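Local coordinates for protein metallophosphoesterase (Clostridium thermocellum, PDB 4J6O) that serves as the manganese-containing 2',3'-phosphatase of the bacterial Pnkp-Hen1 RNA repair system, probably removing 2',3' phosphate groups from the ends of broken RNA, at residues Asp19-Tyr24 and Gly94-Lys99; Gly64-Arg69 and Thr74-Leu79; Ile223-Val228 and Lys232-Arg237. One frame throughout, in Å; residues are numbered along the deposited sequence.

Contact 1 of 3, residues Asp19-Tyr24 and Gly94-Lys99; sequences DIHGCY and GNHDVK. With MN (manganese (II) ion), chain J.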
ATOM      1  N   ASP A  19      -0.752   3.746   3.125  1.00 16.18           N
ATOM      2  CA  ASP A  19      -1.063   2.602   3.985  1.00 13.20           C
ATOM      3  C   ASP A  19      -2.405   2.746   4.690  1.00 15.52           C
ATOM      4  O   ASP A  19      -2.651   3.720   5.418  1.00 18.49           O
ATOM      5  CB  ASP A  19      -0.006   2.512   5.085  1.00 15.10           C
ATOM      6  CG  ASP A  19       1.394   2.459   4.572  1.00 19.80           C
ATOM      7  OD1 ASP A  19       1.841   3.225   3.668  1.00 18.52           O
ATOM      8  OD2 ASP A  19       2.156   1.633   5.189  1.00 18.67           O
ATOM      9  N   ILE A  20      -3.210   1.711   4.534  1.00 16.17           N
ATOM     10  CA  ILE A  20      -4.532   1.682   5.092  1.00 15.37           C
ATOM     11  C   ILE A  20      -4.616   1.004   6.456  1.00 16.15           C
ATOM     12  O   ILE A  20      -5.324   1.508   7.330  1.00 18.54           O
ATOM     13  CB  ILE A  20      -5.493   1.033   4.088  1.00 17.37           C
ATOM     14  CG1 ILE A  20      -5.542   1.903   2.794  1.00 19.46           C
ATOM     15  CG2 ILE A  20      -6.873   0.843   4.693  1.00 18.00           C
ATOM     16  CD1 ILE A  20      -6.072   1.120   1.552  1.00 21.61           C
ATOM     17  N   HIS A  21      -3.837  -0.112   6.615  1.00 18.87           N
ATOM     18  CA  HIS A  21      -3.746  -0.775   7.921  1.00 20.06           C
ATOM     19  C   HIS A  21      -5.146  -0.873   8.582  1.00 23.81           C
ATOM     20  O   HIS A  21      -5.351  -0.468   9.738  1.00 21.87           O
ATOM     21  CB  HIS A  21      -2.770  -0.025   8.831  1.00 18.15           C
ATOM     22  CG  HIS A  21      -1.343  -0.240   8.461  1.00 19.52           C
ATOM     23  ND1 HIS A  21      -0.795  -1.505   8.376  1.00 18.87           N
ATOM     24  CD2 HIS A  21      -0.344   0.626   8.187  1.00 18.63           C
ATOM     25  CE1 HIS A  21       0.465  -1.409   8.003  1.00 18.57           C
ATOM     26  NE2 HIS A  21       0.773  -0.127   7.901  1.00 17.28           N
ATOM     27  N   GLY A  22      -6.094  -1.419   7.839  1.00 20.82           N
ATOM     28  CA  GLY A  22      -7.383  -1.783   8.413  1.00 20.50           C
ATOM     29  C   GLY A  22      -8.347  -0.634   8.622  1.00 21.49           C
ATOM     30  O   GLY A  22      -9.383  -0.825   9.221  1.00 22.87           O
ATOM     31  N   CYS A  23      -7.979   0.559   8.158  1.00 19.58           N
ATOM     32  CA  CYS A  23      -8.831   1.722   8.401  1.00 18.73           C
ATOM     33  C   CYS A  23      -9.929   1.853   7.306  1.00 20.68           C
ATOM     34  O   CYS A  23      -9.887   2.772   6.493  1.00 22.42           O
ATOM     35  CB  CYS A  23      -8.001   2.962   8.448  1.00 19.63           C
ATOM     36  SG  CYS A  23      -6.937   2.971   9.973  1.00 22.39           S
ATOM     37  N   TYR A  24     -10.843   0.916   7.299  1.00 23.53           N
ATOM     38  CA  TYR A  24     -11.910   0.930   6.311  1.00 25.01           C
ATOM     39  C   TYR A  24     -12.725   2.232   6.298  1.00 24.22           C
ATOM     40  O   TYR A  24     -13.066   2.724   5.208  1.00 22.34           O
ATOM     41  CB  TYR A  24     -12.853  -0.258   6.530  1.00 23.49           C
ATOM     42  CG  TYR A  24     -14.023  -0.240   5.577  1.00 25.09           C
ATOM     43  CD1 TYR A  24     -13.881  -0.752   4.307  1.00 28.36           C
ATOM     44  CD2 TYR A  24     -15.203   0.344   5.934  1.00 27.91           C
ATOM     45  CE1 TYR A  24     -14.939  -0.728   3.423  1.00 28.79           C
ATOM     46  CE2 TYR A  24     -16.273   0.382   5.040  1.00 30.34           C
ATOM     47  CZ  TYR A  24     -16.109  -0.152   3.786  1.00 34.73           C
ATOM     48  OH  TYR A  24     -17.168  -0.132   2.882  1.00 38.73           O
ATOM     49  N   GLY A  94       2.763  -4.336   0.533  1.00 21.02           N
ATOM     50  CA  GLY A  94       3.550  -3.818   1.636  1.00 20.66           C
ATOM     51  C   GLY A  94       4.178  -4.980   2.413  1.00 22.27           C
ATOM     52  O   GLY A  94       3.761  -6.157   2.255  1.00 20.19           O
ATOM     53  N   ASN A  95       5.124  -4.651   3.290  1.00 21.53           N
ATOM     54  CA  ASN A  95       5.775  -5.642   4.108  0.57 35.70           C
ATOM     55  C   ASN A  95       4.774  -6.420   4.977  1.00 18.39           C
ATOM     56  O   ASN A  95       4.926  -7.643   5.222  1.00 23.93           O
ATOM     57  CB  ASN A  95       6.908  -4.978   4.946  0.57 29.85           C
ATOM     58  CG  ASN A  95       6.476  -3.664   5.706  0.57 31.19           C
ATOM     59  OD1 ASN A  95       5.725  -2.752   5.221  0.57 18.75           O
ATOM     60  ND2 ASN A  95       7.008  -3.566   6.922  0.57 46.92           N
ATOM     61  N   HIS A  96       3.772  -5.712   5.498  1.00 19.45           N
ATOM     62  CA  HIS A  96       2.820  -6.377   6.366  1.00 20.68           C
ATOM     63  C   HIS A  96       1.999  -7.377   5.587  1.00 21.69           C
ATOM     64  O   HIS A  96       1.618  -8.424   6.152  1.00 25.76           O
ATOM     65  CB  HIS A  96       1.886  -5.324   7.035  1.00 22.42           C
ATOM     66  CG  HIS A  96       2.577  -4.497   8.076  1.00 21.75           C
ATOM     67  ND1 HIS A  96       2.355  -4.661   9.422  1.00 27.45           N
ATOM     68  CD2 HIS A  96       3.497  -3.497   7.961  1.00 22.50           C
ATOM     69  CE1 HIS A  96       3.116  -3.820  10.097  1.00 28.44           C
ATOM     70  NE2 HIS A  96       3.826  -3.111   9.237  1.00 24.23           N
ATOM     71  N   ASP A  97       1.666  -7.047   4.350  1.00 20.71           N
ATOM     72  CA  ASP A  97       0.842  -7.954   3.537  1.00 22.51           C
ATOM     73  C   ASP A  97       1.581  -9.274   3.273  1.00 23.33           C
ATOM     74  O   ASP A  97       1.004 -10.374   3.416  1.00 26.34           O
ATOM     75  CB  ASP A  97       0.497  -7.297   2.190  1.00 22.82           C
ATOM     76  CG  ASP A  97      -0.151  -5.876   2.373  1.00 23.03           C
ATOM     77  OD1 ASP A  97      -0.989  -5.693   3.260  1.00 24.13           O
ATOM     78  OD2 ASP A  97       0.227  -4.998   1.591  1.00 24.17           O
ATOM     79  N   VAL A  98       2.820  -9.152   2.844  1.00 26.09           N
ATOM     80  CA  VAL A  98       3.664 -10.323   2.501  0.70 20.62           C
ATOM     81  C   VAL A  98       3.943 -11.151   3.740  1.00 29.67           C
ATOM     82  O   VAL A  98       3.975 -12.394   3.691  1.00 29.79           O
ATOM     83  CB  VAL A  98       4.972  -9.862   1.810  0.70 19.66           C
ATOM     84  CG1 VAL A  98       6.023 -10.991   1.712  0.70 27.65           C
ATOM     85  CG2 VAL A  98       4.626  -9.343   0.427  0.70 21.81           C
ATOM     86  N   LYS A  99       4.160 -10.480   4.873  1.00 28.93           N
ATOM     87  CA  LYS A  99       4.373 -11.248   6.103  1.00 32.95           C
ATOM     88  C   LYS A  99       3.093 -12.007   6.463  1.00 34.81           C
ATOM     89  O   LYS A  99       3.144 -13.143   6.938  1.00 35.60           O
ATOM     90  CB  LYS A  99       4.769 -10.331   7.243  1.00 27.30           C
ATOM     91  CG  LYS A  99       4.762 -11.009   8.614  1.00 41.89           C
ATOM     92  CD  LYS A  99       5.595 -10.196   9.601  1.00 40.94           C
ATOM     93  CE  LYS A  99       5.479 -10.758  11.000  1.00 45.88           C
ATOM     94  NZ  LYS A  99       5.930  -9.766  12.009  1.00 42.74           N
TER
HETATM   95 MN    MN J 508       2.752   0.513   6.940  1.00 18.86          MN
HETATM   96  O   HOH W   1       2.637   2.537   8.044  1.00 20.73           O

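Contact 2 of 3, residues Gly64-Arg69 and Thr74-Leu79; sequences GDLVDR and TEVLKL. With MN (manganese (II) ion), chain J.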
ATOM      1  N   GLY A  64      -0.239  -0.633  -0.740  1.00 18.51           N
ATOM      2  CA  GLY A  64      -0.143  -1.813   0.107  1.00 20.48           C
ATOM      3  C   GLY A  64      -0.185  -1.492   1.590  1.00 20.50           C
ATOM      4  O   GLY A  64      -0.570  -0.373   1.997  1.00 18.58           O
ATOM      5  N   ASP A  65       0.207  -2.448   2.409  1.00 17.48           N
ATOM      6  CA  ASP A  65       0.029  -2.404   3.886  1.00 16.91           C
ATOM      7  C   ASP A  65      -1.458  -2.194   4.186  1.00 18.40           C
ATOM      8  O   ASP A  65      -1.877  -1.258   4.876  1.00 19.43           O
ATOM      9  CB  ASP A  65       0.905  -1.352   4.542  1.00 18.78           C
ATOM     10  CG  ASP A  65       2.244  -1.954   5.062  1.00 23.92           C
ATOM     11  OD1 ASP A  65       2.513  -3.105   4.693  1.00 19.19           O
ATOM     12  OD2 ASP A  65       2.997  -1.293   5.789  1.00 18.58           O
ATOM     13  N   LEU A  66      -2.262  -3.080   3.595  1.00 18.99           N
ATOM     14  CA  LEU A  66      -3.740  -3.130   3.803  1.00 18.72           C
ATOM     15  C   LEU A  66      -4.102  -3.690   5.163  1.00 21.32           C
ATOM     16  O   LEU A  66      -5.138  -3.315   5.737  1.00 20.94           O
ATOM     17  CB  LEU A  66      -4.370  -4.040   2.714  1.00 19.86           C
ATOM     18  CG  LEU A  66      -4.002  -3.724   1.285  1.00 22.23           C
ATOM     19  CD1 LEU A  66      -4.757  -4.768   0.411  1.00 25.15           C
ATOM     20  CD2 LEU A  66      -4.388  -2.296   0.896  1.00 18.72           C
ATOM     21  N   VAL A  67      -3.231  -4.571   5.691  1.00 20.23           N
ATOM     22  CA  VAL A  67      -3.562  -5.319   6.887  1.00 21.48           C
ATOM     23  C   VAL A  67      -2.774  -4.850   8.095  1.00 21.36           C
ATOM     24  O   VAL A  67      -1.912  -3.999   7.973  1.00 22.03           O
ATOM     25  CB  VAL A  67      -3.307  -6.837   6.634  1.00 22.62           C
ATOM     26  CG1 VAL A  67      -4.090  -7.321   5.381  1.00 23.36           C
ATOM     27  CG2 VAL A  67      -1.823  -7.099   6.402  1.00 23.90           C
ATOM     28  N   ASP A  68      -3.165  -5.356   9.275  1.00 24.28           N
ATOM     29  CA  ASP A  68      -2.542  -5.069  10.581  1.00 21.71           C
ATOM     30  C   ASP A  68      -3.014  -3.780  11.216  1.00 25.07           C
ATOM     31  O   ASP A  68      -3.361  -2.826  10.507  1.00 22.70           O
ATOM     32  CB  ASP A  68      -1.013  -5.090  10.483  1.00 24.12           C
ATOM     33  CG  ASP A  68      -0.459  -6.514  10.230  1.00 27.87           C
ATOM     34  OD1 ASP A  68      -1.251  -7.464  10.088  1.00 27.14           O
ATOM     35  OD2 ASP A  68       0.771  -6.635  10.130  1.00 29.14           O
ATOM     36  N   ARG A  69      -3.108  -3.798  12.550  1.00 25.66           N
ATOM     37  CA  ARG A  69      -3.280  -2.629  13.424  1.00 24.51           C
ATOM     38  C   ARG A  69      -4.698  -2.138  13.548  1.00 25.77           C
ATOM     39  O   ARG A  69      -5.227  -1.998  14.651  1.00 27.32           O
ATOM     40  CB  ARG A  69      -2.410  -1.439  13.051  1.00 21.78           C
ATOM     41  CG  ARG A  69      -0.903  -1.715  13.199  1.00 24.59           C
ATOM     42  CD  ARG A  69      -0.103  -0.464  12.924  1.00 25.47           C
ATOM     43  NE  ARG A  69       1.343  -0.668  13.156  1.00 24.28           N
ATOM     44  CZ  ARG A  69       2.254  -0.694  12.191  1.00 24.51           C
ATOM     45  NH1 ARG A  69       1.899  -0.584  10.906  1.00 23.46           N
ATOM     46  NH2 ARG A  69       3.548  -0.867  12.493  1.00 25.04           N
ATOM     47  N   THR A  74     -10.616  -6.974   7.517  1.00 29.10           N
ATOM     48  CA  THR A  74     -11.226  -7.832   6.498  1.00 27.85           C
ATOM     49  C   THR A  74     -12.113  -7.045   5.519  1.00 29.58           C
ATOM     50  O   THR A  74     -12.177  -7.387   4.372  1.00 31.72           O
ATOM     51  CB  THR A  74     -12.038  -9.029   7.063  1.00 37.77           C
ATOM     52  OG1 THR A  74     -13.145  -8.540   7.817  1.00 41.34           O
ATOM     53  CG2 THR A  74     -11.165  -9.892   7.958  1.00 35.23           C
ATOM     54  N   GLU A  75     -12.716  -5.954   5.995  1.00 28.95           N
ATOM     55  CA  GLU A  75     -13.508  -5.104   5.116  0.59 29.00           C
ATOM     56  C   GLU A  75     -12.591  -4.397   4.125  1.00 32.86           C
ATOM     57  O   GLU A  75     -12.934  -4.310   2.939  1.00 27.77           O
ATOM     58  CB  GLU A  75     -14.338  -4.085   5.894  0.59 29.79           C
ATOM     59  CG  GLU A  75     -15.465  -4.710   6.723  0.59 44.45           C
ATOM     60  CD  GLU A  75     -16.242  -5.795   5.976  0.59 56.15           C
ATOM     61  OE1 GLU A  75     -16.822  -5.498   4.904  0.59 36.83           O
ATOM     62  OE2 GLU A  75     -16.259  -6.952   6.465  0.59 53.41           O
ATOM     63  N   VAL A  76     -11.440  -3.898   4.608  1.00 27.54           N
ATOM     64  CA  VAL A  76     -10.463  -3.334   3.686  1.00 21.70           C
ATOM     65  C   VAL A  76     -10.083  -4.375   2.621  1.00 26.17           C
ATOM     66  O   VAL A  76     -10.008  -4.087   1.438  1.00 25.20           O
ATOM     67  CB  VAL A  76      -9.172  -2.866   4.410  1.00 21.23           C
ATOM     68  CG1 VAL A  76      -8.090  -2.477   3.416  1.00 21.09           C
ATOM     69  CG2 VAL A  76      -9.491  -1.658   5.322  1.00 25.21           C
ATOM     70  N   LEU A  77      -9.814  -5.597   3.062  1.00 25.63           N
ATOM     71  CA  LEU A  77      -9.400  -6.620   2.116  1.00 28.75           C
ATOM     72  C   LEU A  77     -10.490  -6.898   1.092  1.00 30.05           C
ATOM     73  O   LEU A  77     -10.226  -6.990  -0.124  1.00 28.46           O
ATOM     74  CB  LEU A  77      -9.059  -7.914   2.863  1.00 25.58           C
ATOM     75  CG  LEU A  77      -7.659  -7.892   3.457  1.00 27.76           C
ATOM     76  CD1 LEU A  77      -7.560  -9.022   4.473  1.00 30.40           C
ATOM     77  CD2 LEU A  77      -6.620  -8.047   2.377  1.00 25.06           C
ATOM     78  N   LYS A  78     -11.715  -7.021   1.564  1.00 29.57           N
ATOM     79  CA  LYS A  78     -12.804  -7.320   0.619  1.00 29.99           C
ATOM     80  C   LYS A  78     -12.952  -6.204  -0.405  1.00 30.80           C
ATOM     81  O   LYS A  78     -13.191  -6.442  -1.578  1.00 31.94           O
ATOM     82  CB  LYS A  78     -14.117  -7.494   1.385  1.00 34.01           C
ATOM     83  CG  LYS A  78     -14.135  -8.741   2.232  1.00 32.12           C
ATOM     84  CD  LYS A  78     -15.318  -8.779   3.155  1.00 37.27           C
ATOM     85  CE  LYS A  78     -15.135  -9.864   4.187  1.00 38.76           C
ATOM     86  NZ  LYS A  78     -16.374 -10.015   4.921  1.00 39.12           N
ATOM     87  N   LEU A  79     -12.872  -4.972   0.070  1.00 27.30           N
ATOM     88  CA  LEU A  79     -13.042  -3.826  -0.803  1.00 26.49           C
ATOM     89  C   LEU A  79     -11.915  -3.801  -1.828  1.00 26.46           C
ATOM     90  O   LEU A  79     -12.167  -3.691  -3.016  1.00 29.00           O
ATOM     91  CB  LEU A  79     -13.122  -2.519   0.002  1.00 26.82           C
ATOM     92  CG  LEU A  79     -13.224  -1.265  -0.855  1.00 29.75           C
ATOM     93  CD1 LEU A  79     -14.629  -1.245  -1.454  1.00 28.27           C
ATOM     94  CD2 LEU A  79     -12.987   0.015  -0.011  1.00 30.74           C
TER
HETATM   95 MN    MN J 508       2.752   0.513   6.940  1.00 18.86          MN
HETATM   96  O   HOH W   1       2.637   2.537   8.044  1.00 20.73           O

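Contact 3 of 3, residues Ile223-Val228 and Lys232-Arg237; sequences IDTGCV and KLTAYR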
ATOM      1  N   ILE A 223       3.621   9.192   0.656  1.00 17.78           N
ATOM      2  CA  ILE A 223       2.267   9.603   1.065  1.00 18.26           C
ATOM      3  C   ILE A 223       1.667   8.780   2.226  1.00 16.39           C
ATOM      4  O   ILE A 223       0.454   8.799   2.461  1.00 18.68           O
ATOM      5  CB  ILE A 223       1.286   9.569  -0.140  1.00 16.68           C
ATOM      6  CG1 ILE A 223       1.107   8.160  -0.687  1.00 17.55           C
ATOM      7  CG2 ILE A 223       1.740  10.557  -1.240  1.00 23.18           C
ATOM      8  CD1 ILE A 223      -0.094   8.089  -1.708  1.00 18.99           C
ATOM      9  N   ASP A 224       2.519   8.060   2.966  1.00 19.47           N
ATOM     10  CA  ASP A 224       2.015   7.420   4.190  1.00 15.72           C
ATOM     11  C   ASP A 224       1.962   8.407   5.340  1.00 21.09           C
ATOM     12  O   ASP A 224       2.987   8.624   5.999  1.00 21.29           O
ATOM     13  CB  ASP A 224       2.920   6.237   4.576  1.00 19.01           C
ATOM     14  CG  ASP A 224       2.426   5.509   5.819  1.00 21.69           C
ATOM     15  OD1 ASP A 224       1.359   5.893   6.313  1.00 18.59           O
ATOM     16  OD2 ASP A 224       3.097   4.530   6.271  1.00 19.70           O
ATOM     17  N   THR A 225       0.774   8.972   5.569  1.00 18.55           N
ATOM     18  CA  THR A 225       0.567   9.999   6.591  1.00 19.88           C
ATOM     19  C   THR A 225      -0.014   9.375   7.840  1.00 20.90           C
ATOM     20  O   THR A 225      -0.616  10.067   8.654  1.00 21.70           O
ATOM     21  CB  THR A 225      -0.304  11.119   6.016  1.00 21.08           C
ATOM     22  OG1 THR A 225      -1.386  10.564   5.242  1.00 21.54           O
ATOM     23  CG2 THR A 225       0.584  11.959   5.094  1.00 24.74           C
ATOM     24  N   GLY A 226       0.214   8.070   8.014  1.00 18.81           N
ATOM     25  CA  GLY A 226      -0.043   7.378   9.268  1.00 21.63           C
ATOM     26  C   GLY A 226      -1.478   7.395   9.756  1.00 18.85           C
ATOM     27  O   GLY A 226      -1.762   7.617  10.936  1.00 21.41           O
ATOM     28  N   CYS A 227      -2.392   7.050   8.841  1.00 17.50           N
ATOM     29  CA  CYS A 227      -3.815   7.030   9.190  1.00 18.89           C
ATOM     30  C   CYS A 227      -4.090   6.222  10.453  1.00 22.48           C
ATOM     31  O   CYS A 227      -4.764   6.690  11.380  1.00 21.78           O
ATOM     32  CB  CYS A 227      -4.572   6.439   8.004  1.00 19.69           C
ATOM     33  SG  CYS A 227      -6.356   6.515   8.274  1.00 23.57           S
ATOM     34  N   VAL A 228      -3.572   5.007  10.505  1.00 19.85           N
ATOM     35  CA  VAL A 228      -3.927   4.189  11.640  1.00 18.63           C
ATOM     36  C   VAL A 228      -3.386   4.641  12.997  1.00 22.77           C
ATOM     37  O   VAL A 228      -3.951   4.282  14.036  1.00 23.46           O
ATOM     38  CB  VAL A 228      -3.513   2.709  11.347  1.00 21.12           C
ATOM     39  CG1 VAL A 228      -1.967   2.532  11.465  1.00 24.13           C
ATOM     40  CG2 VAL A 228      -4.245   1.723  12.278  1.00 22.58           C
ATOM     41  N   LYS A 232      -3.620  10.676   9.048  1.00 20.52           N
ATOM     42  CA  LYS A 232      -4.612  10.822   7.988  1.00 24.94           C
ATOM     43  C   LYS A 232      -4.281   9.862   6.873  1.00 21.83           C
ATOM     44  O   LYS A 232      -3.148   9.385   6.771  1.00 22.66           O
ATOM     45  CB  LYS A 232      -4.693  12.230   7.467  1.00 29.59           C
ATOM     46  CG  LYS A 232      -3.473  12.819   6.896  1.00 27.73           C
ATOM     47  CD  LYS A 232      -3.605  14.396   7.027  1.00 31.69           C
ATOM     48  CE  LYS A 232      -2.285  15.062   6.702  1.00 37.94           C
ATOM     49  NZ  LYS A 232      -2.570  16.522   6.500  1.00 45.43           N
ATOM     50  N   LEU A 233      -5.291   9.569   6.077  1.00 19.47           N
ATOM     51  CA  LEU A 233      -5.123   8.707   4.916  1.00 17.92           C
ATOM     52  C   LEU A 233      -5.080   9.637   3.709  1.00 21.05           C
ATOM     53  O   LEU A 233      -6.005  10.469   3.524  1.00 22.36           O
ATOM     54  CB  LEU A 233      -6.287   7.751   4.784  1.00 18.38           C
ATOM     55  CG  LEU A 233      -6.122   6.685   3.719  1.00 16.42           C
ATOM     56  CD1 LEU A 233      -4.960   5.745   4.117  1.00 18.82           C
ATOM     57  CD2 LEU A 233      -7.431   5.848   3.529  1.00 21.87           C
ATOM     58  N   THR A 234      -4.009   9.509   2.930  1.00 17.90           N
ATOM     59  CA  THR A 234      -3.744  10.399   1.809  1.00 21.80           C
ATOM     60  C   THR A 234      -3.891   9.695   0.460  1.00 21.45           C
ATOM     61  O   THR A 234      -3.379   8.534   0.277  1.00 19.31           O
ATOM     62  CB  THR A 234      -2.315  11.003   1.937  1.00 18.79           C
ATOM     63  OG1 THR A 234      -2.304  11.852   3.086  1.00 22.89           O
ATOM     64  CG2 THR A 234      -1.956  11.789   0.683  1.00 24.65           C
ATOM     65  N   ALA A 235      -4.484  10.414  -0.501  1.00 18.37           N
ATOM     66  CA  ALA A 235      -4.408   9.999  -1.912  1.00 20.89           C
ATOM     67  C   ALA A 235      -3.651  11.046  -2.679  1.00 20.58           C
ATOM     68  O   ALA A 235      -3.792  12.249  -2.400  1.00 22.29           O
ATOM     69  CB  ALA A 235      -5.822   9.872  -2.554  1.00 19.78           C
ATOM     70  N   TYR A 236      -2.878  10.609  -3.660  1.00 18.22           N
ATOM     71  CA  TYR A 236      -2.177  11.495  -4.567  1.00 20.86           C
ATOM     72  C   TYR A 236      -2.819  11.326  -5.930  1.00 20.10           C
ATOM     73  O   TYR A 236      -2.890  10.203  -6.476  1.00 20.67           O
ATOM     74  CB  TYR A 236      -0.668  11.114  -4.589  1.00 22.33           C
ATOM     75  CG  TYR A 236       0.211  11.984  -5.474  1.00 24.17           C
ATOM     76  CD1 TYR A 236       0.304  11.745  -6.855  1.00 25.29           C
ATOM     77  CD2 TYR A 236       1.004  12.970  -4.931  1.00 31.50           C
ATOM     78  CE1 TYR A 236       1.138  12.546  -7.651  1.00 27.26           C
ATOM     79  CE2 TYR A 236       1.847  13.749  -5.709  1.00 31.07           C
ATOM     80  CZ  TYR A 236       1.906  13.523  -7.051  1.00 29.29           C
ATOM     81  OH  TYR A 236       2.776  14.289  -7.781  1.00 33.97           O
ATOM     82  N   ARG A 237      -3.353  12.443  -6.475  1.00 23.09           N
ATOM     83  CA  ARG A 237      -4.058  12.360  -7.735  1.00 22.67           C
ATOM     84  C   ARG A 237      -3.048  12.627  -8.841  1.00 20.73           C
ATOM     85  O   ARG A 237      -2.282  13.585  -8.795  1.00 25.65           O
ATOM     86  CB  ARG A 237      -5.182  13.413  -7.770  1.00 22.45           C
ATOM     87  CG  ARG A 237      -6.023  13.325  -6.555  1.00 23.29           C
ATOM     88  CD  ARG A 237      -7.281  14.184  -6.677  1.00 30.26           C
ATOM     89  NE  ARG A 237      -8.259  13.655  -7.608  1.00 29.75           N
ATOM     90  CZ  ARG A 237      -8.743  14.362  -8.652  1.00 58.15           C
ATOM     91  NH1 ARG A 237      -8.309  15.595  -8.939  1.00 38.28           N
ATOM     92  NH2 ARG A 237      -9.661  13.835  -9.439  1.00 34.76           N
TER
HETATM   93  O   HOH W   2      -1.881   7.624   3.513  1.00 20.50           O

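Contact 1 of 3, residues Asp19-Tyr24 and Gly94-Lys99
H21 works on two fronts: its NE2 binds the manganese ion at 2.3 Å, while CE1 points into the face of H96. H21 CE1 sits over the centre of the H96 ring, 3.7 Å from H96 CD2, and the planes stand at 78°, a T-shaped stack with H21 giving the edge. With CG anti to the carbonyl carbon (chi1 -74°), the H21 ring projects away from the I20-C23 type I' turn, toward the metal and H96. ND1 of H21 hydrogen-bonds to V67 O, which fixes the ring's rotation and keeps NE2 for the ion. D19 OD2, at 2.2 Å from manganese, and water 1 bind alongside it, as does D65. H96 is held at both nitrogens, ND1 by D68 and NE2 by a citrate probably from the crystallisation liquor. At the start of the helix, G94 N donates a hydrogen bond to D97 OD2 at 2.8 Å; the D97 carboxylate also receives the backbone N-H of D65 and L66, tying it to the metal-binding loop 64-69. These are the D-x-H and G-N-H-D motifs of calcineurin-like phosphoesterases, one on the loop between strand 14-17 and helix 24-33, the other opening helix 95-104 just beyond strand 89-91.

Contact 2 of 3, residues Gly64-Arg69 and Thr74-Leu79
V67 lays CG1 against the flat side of the L77 isopropyl group, 4.0 Å from L77 CD1 and about as far from L77 CD2 and CG. This is the snug part of a contact carried by apolar side chains. L77 reaches it because its CG is anti to the carbonyl carbon (chi1 -81°), which carries the isobutyl group off the helix toward the loop. Next to it, V76 CG1 rests on L66, 3.8 Å from the carbonyl O of L66 and 4.1 Å from its CB. Packing slackens further along the leucine, where L66 CD1 comes no closer than 4.3 Å to L77 CD2. Away from the loop, E75 is partly exposed, whereas K78 on the same helix is buried, its NZ in a salt bridge with E125 and a cation-pi contact with F129. D65 of this G-D-x-x-D-R motif binds manganese through OD2 at 2.2 Å, while L66 and V67 turn their aliphatic groups to the helix. Strand 59-62, this loop, helix 73-86 and strand 89-91 make a beta-alpha-beta crossover; helix 24-33 packs against V76 and L79, while helices 95-104 and 115-122 both touch V67.

Contact 3 of 3, residues Ile223-Val228 and Lys232-Arg237
T225 faces strand 232-238 with every atom of its side chain engaged. CB stands 3.4 Å from K232 O. One bond on, OG1 donates to that same carbonyl, K232 O, over 2.6 Å, approaching from above the carbonyl plane; the hydroxyl also lies 2.7 Å from T234 OG1, whose own proton is not settled. CG2, the other tip, touches T234 OG1 too. Placed between the backbone N and the carbonyl carbon (chi1 42°), OG1 is directed across the gap to the strand. The backbone of T225 adds a second link, its O accepting from K232 N at 3.1 Å. Further along, the chains part enough for water 2, which donates to I223 O and accepts from T234 N. Apolar contacts flank these bonds: C227 SG lies 3.7 Å from L233 CB, and I223 CG2 lies 4.2 Å from Y236 CB. Within the loop, G226 N bonds to D224 OD1, an Asx turn. The segments thereby tie the end of strand 220-222 in one sheet to strand 232-238 in the other. K232 O is gripped by a hydroxyl and the buried I223 O by a water, so one backbone bond is supplemented by a side chain and solvent, consistent with a loop that leaves regular strand pairing while these carbonyls keep partners.

Overall arrangement
Contacts 1 and 2 are practically one unit, their centres about 6 Å apart, and both reach the same manganese ion. Contact 3 lies about 13 Å from the centre of contact 1 and 14 Å from that of contact 2. In sequence, contact 2 falls between the two halves of contact 1, and contact 3 follows both. Strands 14-17, 59-62, 89-91 and 232-238 share the five-stranded sheet, and the loops and helix starts that follow the first three supply contacts 1 and 2. Contact 3 joins this sheet to the six-stranded one, and V228 packs on H21, C23 and R69. The metal site thus forms where loops distant in sequence converge, as in other calcineurin-like phosphoesterases.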